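Local structure of phenazine biosynthesis protein, PhzF family (Bacillus anthracis, 3EDN) at residues Gly19-Leu31 against Ile39-Ser53. The protein belongs to the PhzF family of phenazine biosynthesis proteins, with a diaminopimelate epimerase-like fold, and is probably an isomerase-type enzyme. Sequence-based numbering, arbitrary orientation.
Sequences GNPAGIVLDADGL and IAEKVGFNETSFVLS. With SO4 (sulfate ion), chain E.
Asp29 grips Ser53 with both carboxylate oxygens: OD1 takes the backbone N of Ser53 on its syn lone pair at 3.0 Å, while OD2 receives the Ser53 hydroxyl OG at 2.6 Å, also from the syn side but 28° out of the carboxylate plane. A short acid with two acceptors suits a place where a backbone N-H and a hydroxyl lie side by side. Asp27 shapes this turn from within, its OD1 accepting the Asp29 N-H in an Asx turn. Ahead of it, strands 20-25 and 48-52 form a parallel pair, with helix 33-43 between them in sequence, within a diaminopimelate epimerase-like fold. Gly23 is bonded through both its N and O, to Glu47 O and Ser49 N; Thr48 OG1 stands 3.8 Å from Gly23 CA, and the bare backbone lets the Phe45 ring bring its edge to Gly23 N, 3.6 Å from CD2. Under the helix, Val25 lies obliquely against Phe50, with CG2 3.6 Å from CE1; chi1 of 173° sets CG1 anti to the backbone N and leaves CG2 beside that N, turned toward the ring. The small Ala28 methyl fits at the edge of the same ring, and Leu31 CD1 meets Ile39 CD1 tip to tip at 3.7 Å. On the face that carries Ile24 and Ser49, a water lies within hydrogen-bonding distance of Gly23 O, Glu47 OE1 and Ser49 OG, able to donate to only two at a time, while Ser49 OG donates to Glu47 OE2 at 2.7 Å.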
loop_
_atom_site.group_PDB
_atom_site.type_symbol
_atom_site.label_atom_id
_atom_site.label_comp_id
_atom_site.label_asym_id
_atom_site.label_seq_id
_atom_site.Cartn_x
_atom_site.Cartn_y
_atom_site.Cartn_z
ATOM N N GLY A 19 -21.292 14.737 15.221
ATOM C CA GLY A 19 -19.852 14.928 15.311
ATOM C C GLY A 19 -19.123 15.022 13.977
ATOM O O GLY A 19 -19.708 15.378 12.938
ATOM N N ASN A 20 -17.830 14.707 14.027
ATOM C CA ASN A 20 -16.951 14.785 12.874
ATOM C C ASN A 20 -16.804 13.399 12.265
ATOM O O ASN A 20 -16.218 12.519 12.871
ATOM C CB ASN A 20 -15.601 15.332 13.324
ATOM C CG ASN A 20 -14.696 15.707 12.154
ATOM O OD1 ASN A 20 -14.972 15.358 10.996
ATOM N ND2 ASN A 20 -13.639 16.443 12.441
ATOM N N PRO A 21 -17.375 13.196 11.073
ATOM C CA PRO A 21 -17.379 11.839 10.485
ATOM C C PRO A 21 -16.013 11.237 10.285
ATOM O O PRO A 21 -15.052 11.906 9.847
ATOM C CB PRO A 21 -18.007 12.063 9.106
ATOM C CG PRO A 21 -18.929 13.240 9.336
ATOM C CD PRO A 21 -18.064 14.157 10.196
ATOM N N ALA A 22 -15.942 9.948 10.594
ATOM C CA ALA A 22 -14.719 9.198 10.475
ATOM C C ALA A 22 -15.102 7.887 9.776
ATOM O O ALA A 22 -15.818 7.070 10.349
ATOM C CB ALA A 22 -14.150 8.924 11.881
ATOM N N GLY A 23 -14.621 7.683 8.544
ATOM C CA GLY A 23 -14.775 6.386 7.878
ATOM C C GLY A 23 -13.743 5.423 8.438
ATOM O O GLY A 23 -12.646 5.818 8.793
ATOM N N ILE A 24 -14.103 4.150 8.528
ATOM C CA ILE A 24 -13.196 3.166 9.104
ATOM C C ILE A 24 -13.308 1.822 8.403
ATOM O O ILE A 24 -14.401 1.288 8.219
ATOM C CB ILE A 24 -13.514 2.922 10.608
ATOM C CG1 ILE A 24 -13.644 4.228 11.398
ATOM C CG2 ILE A 24 -12.469 2.011 11.248
ATOM C CD1 ILE A 24 -14.363 4.034 12.723
ATOM N N VAL A 25 -12.165 1.309 7.994
ATOM C CA VAL A 25 -12.036 -0.106 7.629
ATOM C C VAL A 25 -11.273 -0.766 8.787
ATOM O O VAL A 25 -10.098 -0.494 9.014
ATOM C CB VAL A 25 -11.310 -0.273 6.294
ATOM C CG1 VAL A 25 -11.016 -1.769 5.985
ATOM C CG2 VAL A 25 -12.138 0.376 5.186
ATOM N N LEU A 26 -11.977 -1.627 9.517
ATOM C CA LEU A 26 -11.480 -2.184 10.777
ATOM C C LEU A 26 -10.332 -3.180 10.624
ATOM O O LEU A 26 -9.576 -3.367 11.567
ATOM C CB LEU A 26 -12.624 -2.860 11.540
ATOM C CG LEU A 26 -13.766 -1.959 12.045
ATOM C CD1 LEU A 26 -14.933 -2.828 12.504
ATOM C CD2 LEU A 26 -13.265 -1.091 13.170
ATOM N N ASP A 27 -10.241 -3.853 9.474
ATOM C CA ASP A 27 -9.067 -4.687 9.178
ATOM C C ASP A 27 -8.736 -4.527 7.703
ATOM O O ASP A 27 -9.413 -5.072 6.834
ATOM C CB ASP A 27 -9.289 -6.155 9.559
ATOM C CG ASP A 27 -8.100 -7.044 9.198
ATOM O OD1 ASP A 27 -7.149 -6.575 8.543
ATOM O OD2 ASP A 27 -8.108 -8.231 9.609
ATOM N N ALA A 28 -7.717 -3.725 7.436
ATOM C CA ALA A 28 -7.342 -3.354 6.076
ATOM C C ALA A 28 -6.149 -4.150 5.554
ATOM O O ALA A 28 -5.556 -3.776 4.545
ATOM C CB ALA A 28 -7.035 -1.835 6.024
ATOM N N ASP A 29 -5.797 -5.240 6.236
ATOM C CA ASP A 29 -4.606 -5.998 5.833
ATOM C C ASP A 29 -4.748 -6.647 4.462
ATOM O O ASP A 29 -3.747 -7.046 3.873
ATOM C CB ASP A 29 -4.202 -7.048 6.889
ATOM C CG ASP A 29 -3.414 -6.447 8.064
ATOM O OD1 ASP A 29 -2.788 -5.374 7.903
ATOM O OD2 ASP A 29 -3.441 -7.056 9.167
ATOM N N GLY A 30 -5.966 -6.719 3.940
ATOM C CA GLY A 30 -6.185 -7.278 2.598
ATOM C C GLY A 30 -6.152 -6.299 1.437
ATOM O O GLY A 30 -6.492 -6.670 0.308
ATOM N N LEU A 31 -5.728 -5.060 1.703
ATOM C CA LEU A 31 -5.847 -3.965 0.729
ATOM C C LEU A 31 -4.506 -3.343 0.363
ATOM O O LEU A 31 -3.620 -3.209 1.197
ATOM C CB LEU A 31 -6.719 -2.848 1.311
ATOM C CG LEU A 31 -8.149 -3.282 1.623
ATOM C CD1 LEU A 31 -8.855 -2.245 2.449
ATOM C CD2 LEU A 31 -8.894 -3.544 0.315
ATOM N N ILE A 39 -11.139 3.488 -1.968
ATOM C CA ILE A 39 -12.202 3.323 -0.987
ATOM C C ILE A 39 -12.519 4.667 -0.339
ATOM O O ILE A 39 -13.682 5.040 -0.204
ATOM C CB ILE A 39 -11.813 2.296 0.087
ATOM C CG1 ILE A 39 -11.847 0.873 -0.477
ATOM C CG2 ILE A 39 -12.747 2.399 1.296
ATOM C CD1 ILE A 39 -11.025 -0.142 0.324
ATOM N N ALA A 40 -11.491 5.407 0.045
ATOM C CA ALA A 40 -11.728 6.705 0.666
ATOM C C ALA A 40 -12.463 7.650 -0.291
ATOM O O ALA A 40 -13.302 8.437 0.140
ATOM C CB ALA A 40 -10.423 7.330 1.156
ATOM N N GLU A 41 -12.159 7.568 -1.585
ATOM C CA GLU A 41 -12.824 8.422 -2.556
ATOM C C GLU A 41 -14.306 8.054 -2.661
ATOM O O GLU A 41 -15.182 8.933 -2.659
ATOM C CB GLU A 41 -12.140 8.307 -3.918
ATOM C CG GLU A 41 -12.688 9.299 -4.930
ATOM C CD GLU A 41 -14.005 8.865 -5.560
ATOM O OE1 GLU A 41 -14.205 7.653 -5.765
ATOM O OE2 GLU A 41 -14.842 9.753 -5.855
ATOM N N LYS A 42 -14.590 6.760 -2.730
ATOM C CA LYS A 42 -15.969 6.279 -2.863
ATOM C C LYS A 42 -16.792 6.518 -1.601
ATOM O O LYS A 42 -17.977 6.843 -1.679
ATOM C CB LYS A 42 -15.960 4.799 -3.186
ATOM C CG LYS A 42 -15.301 4.532 -4.501
ATOM C CD LYS A 42 -15.320 3.077 -4.842
ATOM C CE LYS A 42 -14.693 2.864 -6.210
ATOM N NZ LYS A 42 -15.562 3.403 -7.274
ATOM N N VAL A 43 -16.169 6.327 -0.436
ATOM C CA VAL A 43 -16.801 6.685 0.835
ATOM C C VAL A 43 -17.163 8.177 0.829
ATOM O O VAL A 43 -18.281 8.558 1.181
ATOM C CB VAL A 43 -15.882 6.319 2.049
ATOM C CG1 VAL A 43 -16.418 6.921 3.353
ATOM C CG2 VAL A 43 -15.729 4.803 2.189
ATOM N N GLY A 44 -16.229 9.017 0.400
ATOM C CA GLY A 44 -16.516 10.438 0.224
ATOM C C GLY A 44 -16.631 11.243 1.504
ATOM O O GLY A 44 -17.059 12.405 1.467
ATOM N N PHE A 45 -16.274 10.644 2.642
ATOM C CA PHE A 45 -16.184 11.405 3.886
ATOM C C PHE A 45 -14.909 12.225 3.883
ATOM O O PHE A 45 -14.000 11.965 3.106
ATOM C CB PHE A 45 -16.145 10.514 5.128
ATOM C CG PHE A 45 -17.351 9.646 5.320
ATOM C CD1 PHE A 45 -18.519 9.815 4.582
ATOM C CD2 PHE A 45 -17.304 8.642 6.278
ATOM C CE1 PHE A 45 -19.629 8.971 4.797
ATOM C CE2 PHE A 45 -18.392 7.809 6.497
ATOM C CZ PHE A 45 -19.556 7.974 5.759
ATOM N N ASN A 46 -14.815 13.189 4.789
ATOM C CA ASN A 46 -13.607 13.987 4.909
ATOM C C ASN A 46 -12.353 13.133 5.088
ATOM O O ASN A 46 -11.268 13.501 4.625
ATOM C CB ASN A 46 -13.747 15.009 6.045
ATOM C CG ASN A 46 -13.917 14.352 7.377
ATOM O OD1 ASN A 46 -15.043 14.072 7.816
ATOM N ND2 ASN A 46 -12.812 14.079 8.029
ATOM N N GLU A 47 -12.502 11.990 5.767
ATOM C CA GLU A 47 -11.376 11.089 5.986
ATOM C C GLU A 47 -11.886 9.692 6.297
ATOM O O GLU A 47 -12.940 9.526 6.928
ATOM C CB GLU A 47 -10.488 11.606 7.125
ATOM C CG GLU A 47 -9.204 10.816 7.370
ATOM C CD GLU A 47 -9.367 9.677 8.367
ATOM O OE1 GLU A 47 -10.417 9.565 9.048
ATOM O OE2 GLU A 47 -8.414 8.869 8.442
ATOM N N THR A 48 -11.133 8.699 5.812
ATOM C CA THR A 48 -11.351 7.267 6.095
ATOM C C THR A 48 -10.021 6.678 6.553
ATOM O O THR A 48 -8.988 6.901 5.905
ATOM C CB THR A 48 -11.872 6.518 4.853
ATOM O OG1 THR A 48 -13.148 7.043 4.500
ATOM C CG2 THR A 48 -12.040 5.029 5.133
ATOM N N SER A 49 -10.054 5.981 7.695
ATOM C CA SER A 49 -8.879 5.305 8.271
ATOM C C SER A 49 -8.898 3.794 8.041
ATOM O O SER A 49 -9.957 3.156 7.936
ATOM C CB SER A 49 -8.755 5.515 9.794
ATOM O OG SER A 49 -8.831 6.875 10.189
ATOM N N PHE A 50 -7.697 3.233 8.017
ATOM C CA PHE A 50 -7.482 1.833 7.710
ATOM C C PHE A 50 -6.601 1.216 8.783
ATOM O O PHE A 50 -5.495 1.699 9.029
ATOM C CB PHE A 50 -6.805 1.752 6.349
ATOM C CG PHE A 50 -7.667 2.293 5.245
ATOM C CD1 PHE A 50 -8.493 1.438 4.531
ATOM C CD2 PHE A 50 -7.680 3.646 4.949
ATOM C CE1 PHE A 50 -9.318 1.917 3.531
ATOM C CE2 PHE A 50 -8.518 4.141 3.954
ATOM C CZ PHE A 50 -9.327 3.276 3.241
ATOM N N VAL A 51 -7.113 0.176 9.443
ATOM C CA VAL A 51 -6.402 -0.456 10.556
ATOM C C VAL A 51 -5.556 -1.617 10.047
ATOM O O VAL A 51 -6.078 -2.488 9.348
ATOM C CB VAL A 51 -7.393 -0.958 11.618
ATOM C CG1 VAL A 51 -6.677 -1.635 12.789
ATOM C CG2 VAL A 51 -8.264 0.208 12.121
ATOM N N LEU A 52 -4.271 -1.599 10.377
ATOM C CA LEU A 52 -3.261 -2.466 9.751
ATOM C C LEU A 52 -2.356 -3.117 10.792
ATOM O O LEU A 52 -2.316 -2.702 11.955
ATOM C CB LEU A 52 -2.395 -1.631 8.806
ATOM C CG LEU A 52 -3.206 -1.004 7.671
ATOM C CD1 LEU A 52 -2.560 0.234 7.069
ATOM C CD2 LEU A 52 -3.400 -2.049 6.593
ATOM N N SER A 53 -1.637 -4.150 10.366
ATOM C CA SER A 53 -0.668 -4.807 11.245
ATOM C C SER A 53 0.599 -3.960 11.339
ATOM O O SER A 53 0.927 -3.220 10.419
ATOM C CB SER A 53 -0.317 -6.213 10.724
ATOM O OG SER A 53 -1.422 -7.103 10.838
HETATM S S SO4 E . -12.667 3.800 -9.648
HETATM O O1 SO4 E . -13.283 2.574 -9.128
HETATM O O2 SO4 E . -13.112 4.953 -8.868
HETATM O O3 SO4 E . -11.217 3.659 -9.564
HETATM O O4 SO4 E . -13.101 3.969 -11.028
HETATM O O HOH W 1 -11.360 7.476 10.562
HETATM O O HOH W 2 -5.465 -5.154 10.833
#